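Local coordinates for protein cytochrome (Paracoccus pantotrophus, PDB 2XTS) that carries a covalently bound heme c as the cytochrome part of the sulfane dehydrogenase SoxCD and probably transfers electrons, this chain being a heme-binding piece of the longer protein, at residues T19-P23 and Y85-D91; S32-A36 and A115-Y119; V62-D67 and K77-S81; Y90-H94 and L105-Y111. All blocks are in the same frame, centred on the assembly; numbering follows the deposited sequence.

Contact 1 of 4, residues T19-P23 and Y85-D91; sequences TAVLP and YLSTVYD
An extended N-terminal segment can be fastened to a heme-domain helix through one backbone-to-side-chain hydrogen bond and a set of water bridges, as in this buried contact between the loop 19-23, which follows helix 11-17, and the first turns of helix 86-96. Residues 20-22 are extended, and Pro-23 (phi -60°, psi -27°) ends the run with its CA 5.2 Å from Ser-87 CA. Asp-91 (t) accepts from Val-21 N at OD2 (3.0 Å, 164°). Val-21 (t) points at the helix, with CG1 3.7 Å from Ser-87 CB and CG2 3.9 Å from Tyr-90 CD1. Leu-22 points away, but its O lies 3.3 Å from Ser-87 CB. Pro-23 CB sits over the Tyr-85 ring, 3.9 Å from the centroid, a CH-pi contact. One water joins Val-21 O and Ser-87 OG, each at 2.7 Å; another links Pro-23 O to Ser-87 N, each at 3.0 Å, serving an amide in the first helical turn. Beyond the pair, Ala-20 packs on Tyr-233 and Pro-23 on Val-237 of the sulfite dehydrogenase chain. The arrangement is that of an N-terminal extension lying along a helix of a cytochrome c domain, at the interface with the partner subunit.

Contact 2 of 4, residues S32-A36 and A115-Y119; sequences SGDVA and AFLLY
A strand-to-helix junction packs on a second helix chiefly through one valine and one alanine where residues 32-36 meet 115-119. Strand 32-34 gives way at Asp-34 to helix 35-45, and the start of that helix rests on helix 107-120 of the cytochrome c domain; Val-35 CA and Phe-116 CA are 4.5 Å apart. Residues 32-34 are extended, whereas Val-35 and all of 115-119 have helical backbone angles. Val-35 is the principal side chain. Its t rotamer (chi1 171°) places CG1 3.7 Å from Tyr-119 CB and 4.3 Å from Phe-116 CD1, while CG2 lies 3.6 Å from Ala-115 O and 4.1 Å from Ala-115 CB. Ala-115 points toward the junction, its CB 3.8 Å from Gly-33 O and 3.9 Å from Asp-34 C. Phe-116 (t, chi2 71°) leaves sideways, its CB 4.0 Å from Val-35 O; its ring meets Phe-42 of helix 35-45, and the side chain lies about 7 Å from the heme at the nearest atoms. Tyr-119 (t, chi2 74°) points its CB toward Val-35. Asp-34, in the p rotamer at the N-cap position, turns away from helix 107-120, and its OD1 bonds Thr-37 OG1. Gly-33 and Val-35 bond the backbone of Leu-130 and Phe-128, and Ser-32 N bonds Asp-108 OD1. With these polar groups paired elsewhere, the two segments meet by apolar packing of Val-35 against Ala-115, Phe-116 and Tyr-119.

Contact 3 of 4, residues V62-D67 and K77-S81; sequences VLAGGD and KTIGS. With HEC (heme c), chain U.
A heme-pocket loop can be held by the start of a helix, as where 62-67 packs against 77-81, which leads into a short, weakly bonded helix beginning at about Ile-79; CA atoms approach to 5.2 Å at Leu-63/Thr-78 and 4.4 Å at Asp-67/Ser-81. Lys-77 turns its side chain away. Thr-78, the N-cap (p), donates from OG1 to Gly-65 O (2.7 Å) and accepts from Ser-81 N (3.1 Å); its CG2 lies 3.8 Å from Val-62 CG1. Ile-79 CB lies 3.7 Å from Leu-63 O; its N weakly donates to a water (3.1 Å) also bound to Val-62 O (2.9 Å) and heme O2A (2.8 Å). Gly-80 O shares another water with Asp-67 OD1. Ser-81 (p) completes the capping box, OG accepting from Thr-78 N (2.9 Å) and bonding Val-76 O; its CB meets Gly-66 O at 3.3 Å. Gly-65 (122°, 180°) and Gly-66 (79°, 14°) have backbone angles suited to glycine. Leu-63 CD2 reaches heme CBA at 3.6 Å. One threonine hydroxyl thus both caps this short helix and ties down the loop, while water extends the polar network to a heme propionate.

Contact 4 of 4, residues Y90-H94 and L105-Y111; sequences YDYVH and LSVDDTY. With HEC (heme c), chain U.
Two consecutive helices of the cytochrome c fold, 86-96 and 107-120, pack here beside the heme; the short axes of 90-94 and 107-111 approach to 9.8 Å at 125°, with His-94 CA 6.1 Å from Thr-110 CA. Tyr-90 (t) leaves sideways and lays its ring beneath Thr-110 CG2, 3.5 Å from the centroid and 10° off the normal, a CH-pi contact. Its edge also faces the Tyr-111 ring in an edge-to-face pair (centroids 4.8 Å, planes 56°), and its OH lies 3.3 Å from Val-107 CG1 and within weak hydrogen-bonding reach of Val-107 O (3.4 Å). Tyr-111 OH bonds Arg-29 O. Asp-91 points away and accepts from Val-21 N. Tyr-92 turns to the heme instead, CE2 3.4 Å from heme C2A. Val-93 points toward 105-111: CG1 meets Leu-105 CD1 at 3.5 Å and heme CMB at 3.7 Å, while Leu-105 CD1 reaches heme CBB at 3.7 Å, so both line the heme pocket. At His-94, two waters each donate to its O at 2.9 Å; one accepts from Leu-105 N (3.2 Å), the other donates to Leu-105 O (2.7 Å). Ser-106 and Asp-109 form a capping box starting helix 107-120, Ser-106 OG accepting from Asp-109 N (2.9 Å) and Asp-109 OD2 from Ser-106 N (3.0 Å). Thr-110 donates from OG1 to Ser-106 O (2.9 Å) and accepts there from His-94 ND1 at 3.0 Å, 171°.

How the contacts relate
Helices 86-96 and 107-120 organise the set. Contacts 1 and 4 are buried and share Tyr-90 and Asp-91 on the first; contacts 2 and 4 both use the second, and Asp-108 OD1 probably bonds Ser-32 N between them. Contacts 2 and 3 are only partly buried. Leu-117 connects them, touching both Leu-63 and Ile-79, while Val-89 of contact 1 also packs on Leu-117 and Ile-79. The chemistry differs from place to place: contact 1 adds water bridges to one direct hydrogen bond and apolar packing, contact 2 is apolar, and contact 3 rests on glycines and capping. Contact 4 combines aromatic and polar pairs. Contacts 3 and 4 both touch the heme, though not each other.

Contact 1 of 4, residues T19-P23 and Y85-D91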
# COMPACT_ATOMS: atom_id res chain seq x y z
N THR D 19 14.36 20.45 -26.96
CA THR D 19 15.49 21.36 -27.04
C THR D 19 16.78 20.66 -26.63
O THR D 19 17.80 21.33 -26.43
CB THR D 19 15.25 22.62 -26.17
OG1 THR D 19 15.09 22.22 -24.81
CG2 THR D 19 14.00 23.39 -26.61
N ALA D 20 16.75 19.32 -26.57
CA ALA D 20 17.93 18.55 -26.24
C ALA D 20 19.05 18.79 -27.26
O ALA D 20 18.81 18.95 -28.47
CB ALA D 20 17.57 17.06 -26.14
N VAL D 21 20.29 18.78 -26.76
CA VAL D 21 21.46 18.90 -27.62
C VAL D 21 22.34 17.72 -27.29
O VAL D 21 22.66 17.50 -26.13
CB VAL D 21 22.24 20.21 -27.39
CG1 VAL D 21 23.43 20.25 -28.36
CG2 VAL D 21 21.33 21.43 -27.54
N LEU D 22 22.71 16.97 -28.33
CA LEU D 22 23.54 15.78 -28.19
C LEU D 22 25.01 16.17 -28.40
O LEU D 22 25.29 17.25 -28.89
CB LEU D 22 23.08 14.69 -29.17
CG LEU D 22 21.68 14.12 -28.84
CD1 LEU D 22 20.53 15.02 -29.31
CD2 LEU D 22 21.50 12.74 -29.42
N PRO D 23 25.96 15.33 -27.97
CA PRO D 23 27.36 15.75 -27.97
C PRO D 23 27.94 16.13 -29.33
O PRO D 23 28.86 16.94 -29.39
CB PRO D 23 28.08 14.53 -27.38
CG PRO D 23 27.06 13.97 -26.46
CD PRO D 23 25.78 14.07 -27.22
N TYR D 85 31.31 17.12 -22.22
CA TYR D 85 30.79 17.73 -23.46
C TYR D 85 30.18 19.10 -23.23
O TYR D 85 29.44 19.32 -22.26
CB TYR D 85 29.70 16.84 -24.08
CG TYR D 85 30.15 15.41 -24.29
CD1 TYR D 85 31.22 15.13 -25.15
CD2 TYR D 85 29.56 14.34 -23.63
CE1 TYR D 85 31.70 13.83 -25.30
CE2 TYR D 85 30.01 13.05 -23.81
CZ TYR D 85 31.08 12.80 -24.63
OH TYR D 85 31.52 11.51 -24.79
N LEU D 86 30.40 19.99 -24.18
CA LEU D 86 29.81 21.32 -24.16
C LEU D 86 28.32 21.28 -24.39
O LEU D 86 27.61 22.13 -23.88
CB LEU D 86 30.49 22.22 -25.20
CG LEU D 86 30.19 23.70 -25.05
CD1 LEU D 86 30.70 24.21 -23.73
CD2 LEU D 86 30.76 24.49 -26.19
N SER D 87 27.85 20.30 -25.17
CA SER D 87 26.43 20.18 -25.43
C SER D 87 25.61 20.24 -24.15
O SER D 87 24.56 20.88 -24.10
CB SER D 87 26.14 18.89 -26.16
OG SER D 87 26.67 17.79 -25.48
N THR D 88 26.08 19.54 -23.12
CA THR D 88 25.35 19.44 -21.86
C THR D 88 25.19 20.81 -21.22
O THR D 88 24.19 21.10 -20.57
CB THR D 88 26.08 18.50 -20.92
OG1 THR D 88 26.52 17.34 -21.64
CG2 THR D 88 25.22 18.12 -19.73
N VAL D 89 26.22 21.65 -21.34
CA VAL D 89 26.18 22.98 -20.75
C VAL D 89 25.05 23.80 -21.38
O VAL D 89 24.20 24.36 -20.70
CB VAL D 89 27.50 23.73 -20.93
CG1 VAL D 89 27.45 25.10 -20.24
CG2 VAL D 89 28.67 22.90 -20.35
N TYR D 90 25.06 23.86 -22.70
CA TYR D 90 24.04 24.58 -23.40
C TYR D 90 22.66 24.09 -23.02
O TYR D 90 21.75 24.86 -22.69
CB TYR D 90 24.28 24.44 -24.93
CG TYR D 90 23.31 25.29 -25.71
CD1 TYR D 90 21.98 24.90 -25.84
CD2 TYR D 90 23.71 26.49 -26.28
CE1 TYR D 90 21.06 25.70 -26.52
CE2 TYR D 90 22.80 27.28 -26.97
CZ TYR D 90 21.48 26.89 -27.07
OH TYR D 90 20.59 27.67 -27.76
N ASP D 91 22.49 22.79 -23.14
CA ASP D 91 21.18 22.19 -22.97
C ASP D 91 20.61 22.39 -21.58
O ASP D 91 19.48 22.81 -21.43
CB ASP D 91 21.34 20.71 -23.34
CG ASP D 91 20.05 19.92 -23.40
OD1 ASP D 91 18.97 20.46 -23.11
OD2 ASP D 91 20.16 18.71 -23.73
O HOH W 1 17.75 22.89 -23.94
O HOH W 2 16.36 19.59 -23.04
O HOH W 3 24.46 16.69 -24.28
O HOH W 4 29.43 18.93 -27.27

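Contact 2 of 4, residues S32-A36 and A115-Y119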
# COMPACT_ATOMS: atom_id res chain seq x y z
N SER D 32 24.28 32.78 -31.95
CA SER D 32 25.62 33.08 -31.50
C SER D 32 25.60 33.93 -30.23
O SER D 32 24.59 34.55 -29.89
CB SER D 32 26.39 33.80 -32.60
OG SER D 32 25.84 35.05 -32.83
N GLY D 33 26.73 33.96 -29.56
CA GLY D 33 26.93 34.78 -28.38
C GLY D 33 28.39 34.87 -28.00
O GLY D 33 29.12 33.88 -28.14
N ASP D 34 28.81 36.03 -27.51
CA ASP D 34 30.20 36.21 -27.12
C ASP D 34 30.36 36.26 -25.62
O ASP D 34 29.38 36.31 -24.87
CB ASP D 34 30.85 37.40 -27.82
CG ASP D 34 30.24 38.74 -27.48
OD1 ASP D 34 29.49 38.87 -26.50
OD2 ASP D 34 30.54 39.70 -28.21
N VAL D 35 31.62 36.20 -25.19
CA VAL D 35 31.96 36.19 -23.77
C VAL D 35 31.41 37.42 -23.04
O VAL D 35 30.83 37.29 -21.97
CB VAL D 35 33.48 36.03 -23.57
CG1 VAL D 35 33.86 36.23 -22.12
CG2 VAL D 35 33.93 34.68 -24.11
N ALA D 36 31.59 38.60 -23.62
CA ALA D 36 31.20 39.84 -22.94
C ALA D 36 29.69 39.89 -22.72
O ALA D 36 29.20 40.31 -21.64
CB ALA D 36 31.69 41.09 -23.72
N ALA D 115 29.58 30.65 -23.77
CA ALA D 115 30.88 31.26 -24.06
C ALA D 115 31.53 31.81 -22.79
O ALA D 115 32.72 31.62 -22.55
CB ALA D 115 30.73 32.37 -25.10
N PHE D 116 30.74 32.50 -21.97
CA PHE D 116 31.26 33.04 -20.70
C PHE D 116 31.71 31.93 -19.74
O PHE D 116 32.70 32.08 -19.03
CB PHE D 116 30.19 33.91 -20.02
CG PHE D 116 30.60 34.41 -18.67
CD1 PHE D 116 31.58 35.38 -18.57
CD2 PHE D 116 30.03 33.88 -17.52
CE1 PHE D 116 32.00 35.83 -17.34
CE2 PHE D 116 30.47 34.34 -16.27
CZ PHE D 116 31.45 35.32 -16.19
N LEU D 117 30.97 30.83 -19.67
CA LEU D 117 31.38 29.70 -18.82
C LEU D 117 32.68 29.09 -19.35
O LEU D 117 33.55 28.70 -18.58
CB LEU D 117 30.25 28.67 -18.70
CG LEU D 117 29.05 29.14 -17.86
CD1 LEU D 117 27.95 28.12 -18.01
CD2 LEU D 117 29.44 29.34 -16.40
N LEU D 118 32.84 28.99 -20.67
CA LEU D 118 34.12 28.55 -21.22
C LEU D 118 35.24 29.49 -20.78
O LEU D 118 36.30 29.07 -20.36
CB LEU D 118 34.08 28.48 -22.74
CG LEU D 118 33.31 27.31 -23.32
CD1 LEU D 118 33.05 27.51 -24.80
CD2 LEU D 118 34.04 25.98 -23.07
N TYR D 119 35.02 30.80 -20.91
CA TYR D 119 36.03 31.77 -20.52
C TYR D 119 36.36 31.67 -19.02
O TYR D 119 37.52 31.71 -18.62
CB TYR D 119 35.53 33.18 -20.84
CG TYR D 119 36.39 34.27 -20.24
CD1 TYR D 119 37.63 34.56 -20.78
CD2 TYR D 119 35.98 34.97 -19.09
CE1 TYR D 119 38.43 35.55 -20.23
CE2 TYR D 119 36.79 35.94 -18.53
CZ TYR D 119 38.01 36.22 -19.12
OH TYR D 119 38.82 37.18 -18.57

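Contact 3 of 4, residues V62-D67 and K77-S81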
# COMPACT_ATOMS: atom_id res chain seq x y z
N VAL D 62 29.66 25.39 -7.86
CA VAL D 62 30.83 25.97 -8.49
C VAL D 62 30.84 25.53 -9.96
O VAL D 62 30.71 24.35 -10.25
CB VAL D 62 32.09 25.48 -7.79
CG1 VAL D 62 33.34 26.00 -8.51
CG2 VAL D 62 32.08 25.86 -6.33
N LEU D 63 30.91 26.49 -10.88
CA LEU D 63 30.85 26.20 -12.33
C LEU D 63 32.19 26.27 -13.02
O LEU D 63 32.30 25.91 -14.18
CB LEU D 63 29.85 27.12 -13.03
CG LEU D 63 28.44 27.16 -12.45
CD1 LEU D 63 27.50 28.03 -13.28
CD2 LEU D 63 27.85 25.75 -12.26
N ALA D 64 33.20 26.76 -12.31
CA ALA D 64 34.53 26.94 -12.86
C ALA D 64 35.56 26.67 -11.76
O ALA D 64 35.42 27.13 -10.64
CB ALA D 64 34.70 28.36 -13.41
N GLY D 65 36.60 25.94 -12.11
CA GLY D 65 37.67 25.61 -11.17
C GLY D 65 37.89 24.12 -10.99
O GLY D 65 37.24 23.29 -11.63
N GLY D 66 38.85 23.78 -10.13
CA GLY D 66 39.11 22.40 -9.75
C GLY D 66 39.88 21.59 -10.76
O GLY D 66 39.97 20.38 -10.65
N ASP D 67 40.48 22.25 -11.73
CA ASP D 67 41.21 21.54 -12.75
C ASP D 67 42.30 20.67 -12.12
O ASP D 67 43.06 21.15 -11.28
CB ASP D 67 41.79 22.54 -13.74
CG ASP D 67 40.76 23.54 -14.20
OD1 ASP D 67 39.93 23.17 -15.05
OD2 ASP D 67 40.74 24.68 -13.67
N LYS D 77 34.57 19.12 -8.85
CA LYS D 77 34.06 18.70 -10.14
C LYS D 77 33.19 19.79 -10.73
O LYS D 77 32.13 20.11 -10.19
CB LYS D 77 33.24 17.42 -9.95
CG LYS D 77 34.07 16.24 -9.43
CD LYS D 77 33.27 15.22 -8.65
CE LYS D 77 32.29 14.47 -9.51
NZ LYS D 77 31.49 13.50 -8.73
N THR D 78 33.67 20.36 -11.82
CA THR D 78 33.01 21.50 -12.44
C THR D 78 32.93 21.25 -13.95
O THR D 78 33.47 20.27 -14.48
CB THR D 78 33.80 22.80 -12.23
OG1 THR D 78 35.01 22.77 -13.00
CG2 THR D 78 34.08 23.05 -10.75
N ILE D 79 32.26 22.14 -14.66
CA ILE D 79 32.24 22.08 -16.11
C ILE D 79 33.64 21.86 -16.67
O ILE D 79 33.88 20.95 -17.46
CB ILE D 79 31.62 23.36 -16.72
CG1 ILE D 79 30.14 23.49 -16.34
CG2 ILE D 79 31.81 23.38 -18.22
CD1 ILE D 79 29.52 24.82 -16.75
N GLY D 80 34.58 22.70 -16.23
CA GLY D 80 35.94 22.64 -16.75
C GLY D 80 36.76 21.46 -16.28
O GLY D 80 37.52 20.90 -17.04
N SER D 81 36.62 21.08 -15.02
CA SER D 81 37.45 20.00 -14.47
C SER D 81 36.92 18.62 -14.75
O SER D 81 37.66 17.66 -14.67
CB SER D 81 37.62 20.16 -12.96
OG SER D 81 36.46 19.78 -12.26
FE HEC U . 22.38 27.39 -11.66
CHA HEC U . 23.06 24.09 -11.22
CHB HEC U . 24.11 27.37 -14.56
CHC HEC U . 21.37 30.55 -12.25
CHD HEC U . 21.19 27.58 -8.52
NA HEC U . 23.38 26.01 -12.68
C1A HEC U . 23.62 24.71 -12.30
C2A HEC U . 24.52 24.06 -13.26
C3A HEC U . 24.82 24.98 -14.19
C4A HEC U . 24.10 26.20 -13.84
CMA HEC U . 25.70 24.80 -15.44
CAA HEC U . 25.01 22.60 -13.16
CBA HEC U . 26.23 22.48 -12.24
CGA HEC U . 26.80 21.10 -12.16
O1A HEC U . 26.06 20.14 -12.31
O2A HEC U . 28.04 21.05 -11.94
NB HEC U . 22.65 28.67 -13.14
C1B HEC U . 23.38 28.49 -14.28
C2B HEC U . 23.14 29.62 -15.15
C3B HEC U . 22.39 30.50 -14.51
C4B HEC U . 22.05 29.92 -13.25
CMB HEC U . 23.90 29.77 -16.50
CAB HEC U . 21.87 31.84 -15.04
CBB HEC U . 21.14 31.64 -16.39
NC HEC U . 21.46 28.81 -10.60
C1C HEC U . 21.15 30.09 -10.99
C2C HEC U . 20.52 30.79 -9.91
C3C HEC U . 20.53 29.96 -8.87
C4C HEC U . 21.11 28.71 -9.28
CMC HEC U . 20.07 32.27 -9.96
CAC HEC U . 20.08 30.21 -7.43
CBC HEC U . 18.74 30.80 -7.10
ND HEC U . 22.14 26.09 -10.17
C1D HEC U . 21.54 26.33 -8.96
C2D HEC U . 21.37 25.15 -8.20
C3D HEC U . 21.92 24.09 -9.04
C4D HEC U . 22.41 24.73 -10.20
CMD HEC U . 20.73 24.92 -6.84
CAD HEC U . 21.95 22.61 -8.69
CBD HEC U . 20.67 21.96 -9.21
CGD HEC U . 20.59 20.49 -8.92
O1D HEC U . 21.60 19.89 -8.51
O2D HEC U . 19.54 19.90 -9.25
O HOH W 5 30.09 22.84 -12.61
O HOH W 6 40.31 21.02 -16.53

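Contact 4 of 4, residues Y90-H94 and L105-Y111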
# COMPACT_ATOMS: atom_id res chain seq x y z
N TYR D 90 25.06 23.86 -22.70
CA TYR D 90 24.04 24.58 -23.40
C TYR D 90 22.66 24.09 -23.02
O TYR D 90 21.75 24.86 -22.69
CB TYR D 90 24.28 24.44 -24.93
CG TYR D 90 23.31 25.29 -25.71
CD1 TYR D 90 21.98 24.90 -25.84
CD2 TYR D 90 23.71 26.49 -26.28
CE1 TYR D 90 21.06 25.70 -26.52
CE2 TYR D 90 22.80 27.28 -26.97
CZ TYR D 90 21.48 26.89 -27.07
OH TYR D 90 20.59 27.67 -27.76
N ASP D 91 22.49 22.79 -23.14
CA ASP D 91 21.18 22.19 -22.97
C ASP D 91 20.61 22.39 -21.58
O ASP D 91 19.48 22.81 -21.43
CB ASP D 91 21.34 20.71 -23.34
CG ASP D 91 20.05 19.92 -23.40
OD1 ASP D 91 18.97 20.46 -23.11
OD2 ASP D 91 20.16 18.71 -23.73
N TYR D 92 21.41 22.07 -20.57
CA TYR D 92 20.96 22.17 -19.21
C TYR D 92 20.63 23.64 -18.87
O TYR D 92 19.62 23.93 -18.23
CB TYR D 92 22.01 21.61 -18.25
CG TYR D 92 21.61 21.68 -16.79
CD1 TYR D 92 20.62 20.83 -16.26
CD2 TYR D 92 22.14 22.64 -15.94
CE1 TYR D 92 20.24 20.91 -14.93
CE2 TYR D 92 21.75 22.69 -14.62
CZ TYR D 92 20.80 21.83 -14.12
OH TYR D 92 20.47 21.93 -12.79
N VAL D 93 21.52 24.57 -19.23
CA VAL D 93 21.27 25.97 -18.94
C VAL D 93 19.97 26.43 -19.59
O VAL D 93 19.13 27.09 -18.98
CB VAL D 93 22.47 26.86 -19.36
CG1 VAL D 93 22.09 28.32 -19.36
CG2 VAL D 93 23.67 26.61 -18.46
N HIS D 94 19.82 26.10 -20.87
CA HIS D 94 18.65 26.54 -21.62
C HIS D 94 17.35 26.02 -21.01
O HIS D 94 16.34 26.73 -20.97
CB HIS D 94 18.80 26.06 -23.08
CG HIS D 94 17.81 26.65 -24.02
ND1 HIS D 94 17.90 27.94 -24.48
CD2 HIS D 94 16.73 26.10 -24.63
CE1 HIS D 94 16.90 28.18 -25.32
NE2 HIS D 94 16.18 27.09 -25.42
N LEU D 105 15.81 32.01 -21.06
CA LEU D 105 16.93 32.40 -21.91
C LEU D 105 16.65 32.10 -23.37
O LEU D 105 16.13 31.03 -23.71
CB LEU D 105 18.17 31.60 -21.52
CG LEU D 105 18.67 31.86 -20.10
CD1 LEU D 105 19.74 30.86 -19.74
CD2 LEU D 105 19.19 33.28 -19.98
N SER D 106 16.98 33.05 -24.24
CA SER D 106 16.92 32.81 -25.67
C SER D 106 18.06 31.91 -26.13
O SER D 106 19.01 31.64 -25.39
CB SER D 106 16.99 34.11 -26.43
OG SER D 106 18.28 34.67 -26.34
N VAL D 107 17.97 31.46 -27.38
CA VAL D 107 19.05 30.70 -27.98
C VAL D 107 20.36 31.50 -27.96
O VAL D 107 21.39 30.98 -27.58
CB VAL D 107 18.67 30.25 -29.43
CG1 VAL D 107 19.90 29.81 -30.22
CG2 VAL D 107 17.60 29.15 -29.38
N ASP D 108 20.31 32.76 -28.38
CA ASP D 108 21.51 33.60 -28.38
C ASP D 108 22.03 33.83 -26.97
O ASP D 108 23.24 33.79 -26.74
CB ASP D 108 21.24 34.94 -29.06
CG ASP D 108 21.19 34.85 -30.58
OD1 ASP D 108 21.54 33.80 -31.16
OD2 ASP D 108 20.82 35.88 -31.18
N ASP D 109 21.14 34.06 -26.03
CA ASP D 109 21.53 34.23 -24.63
C ASP D 109 22.30 33.00 -24.13
O ASP D 109 23.27 33.11 -23.39
CB ASP D 109 20.32 34.34 -23.70
CG ASP D 109 19.54 35.61 -23.82
OD1 ASP D 109 20.03 36.61 -24.40
OD2 ASP D 109 18.38 35.60 -23.33
N THR D 110 21.83 31.82 -24.53
CA THR D 110 22.44 30.57 -24.07
C THR D 110 23.81 30.37 -24.68
O THR D 110 24.75 29.96 -24.02
CB THR D 110 21.49 29.37 -24.29
OG1 THR D 110 20.21 29.65 -23.70
CG2 THR D 110 22.05 28.12 -23.64
N TYR D 111 23.95 30.69 -25.95
CA TYR D 111 25.30 30.67 -26.55
C TYR D 111 26.25 31.62 -25.84
O TYR D 111 27.40 31.28 -25.57
CB TYR D 111 25.28 31.01 -28.04
CG TYR D 111 24.85 29.88 -28.95
CD1 TYR D 111 25.56 28.69 -29.03
CD2 TYR D 111 23.70 30.00 -29.73
CE1 TYR D 111 25.16 27.67 -29.89
CE2 TYR D 111 23.29 28.99 -30.57
CZ TYR D 111 24.01 27.83 -30.64
OH TYR D 111 23.58 26.83 -31.47
FE HEC U . 22.38 27.39 -11.66
CHA HEC U . 23.06 24.09 -11.22
CHB HEC U . 24.11 27.37 -14.56
CHC HEC U . 21.37 30.55 -12.25
CHD HEC U . 21.19 27.58 -8.52
NA HEC U . 23.38 26.01 -12.68
C1A HEC U . 23.62 24.71 -12.30
C2A HEC U . 24.52 24.06 -13.26
C3A HEC U . 24.82 24.98 -14.19
C4A HEC U . 24.10 26.20 -13.84
CMA HEC U . 25.70 24.80 -15.44
CAA HEC U . 25.01 22.60 -13.16
CBA HEC U . 26.23 22.48 -12.24
CGA HEC U . 26.80 21.10 -12.16
O1A HEC U . 26.06 20.14 -12.31
O2A HEC U . 28.04 21.05 -11.94
NB HEC U . 22.65 28.67 -13.14
C1B HEC U . 23.38 28.49 -14.28
C2B HEC U . 23.14 29.62 -15.15
C3B HEC U . 22.39 30.50 -14.51
C4B HEC U . 22.05 29.92 -13.25
CMB HEC U . 23.90 29.77 -16.50
CAB HEC U . 21.87 31.84 -15.04
CBB HEC U . 21.14 31.64 -16.39
NC HEC U . 21.46 28.81 -10.60
C1C HEC U . 21.15 30.09 -10.99
C2C HEC U . 20.52 30.79 -9.91
C3C HEC U . 20.53 29.96 -8.87
C4C HEC U . 21.11 28.71 -9.28
CMC HEC U . 20.07 32.27 -9.96
CAC HEC U . 20.08 30.21 -7.43
CBC HEC U . 18.74 30.80 -7.10
ND HEC U . 22.14 26.09 -10.17
C1D HEC U . 21.54 26.33 -8.96
C2D HEC U . 21.37 25.15 -8.20
C3D HEC U . 21.92 24.09 -9.04
C4D HEC U . 22.41 24.73 -10.20
CMD HEC U . 20.73 24.92 -6.84
CAD HEC U . 21.95 22.61 -8.69
CBD HEC U . 20.67 21.96 -9.21
CGD HEC U . 20.59 20.49 -8.92
O1D HEC U . 21.60 19.89 -8.51
O2D HEC U . 19.54 19.90 -9.25
O HOH W 7 16.52 29.26 -19.61
O HOH W 8 15.10 28.78 -22.52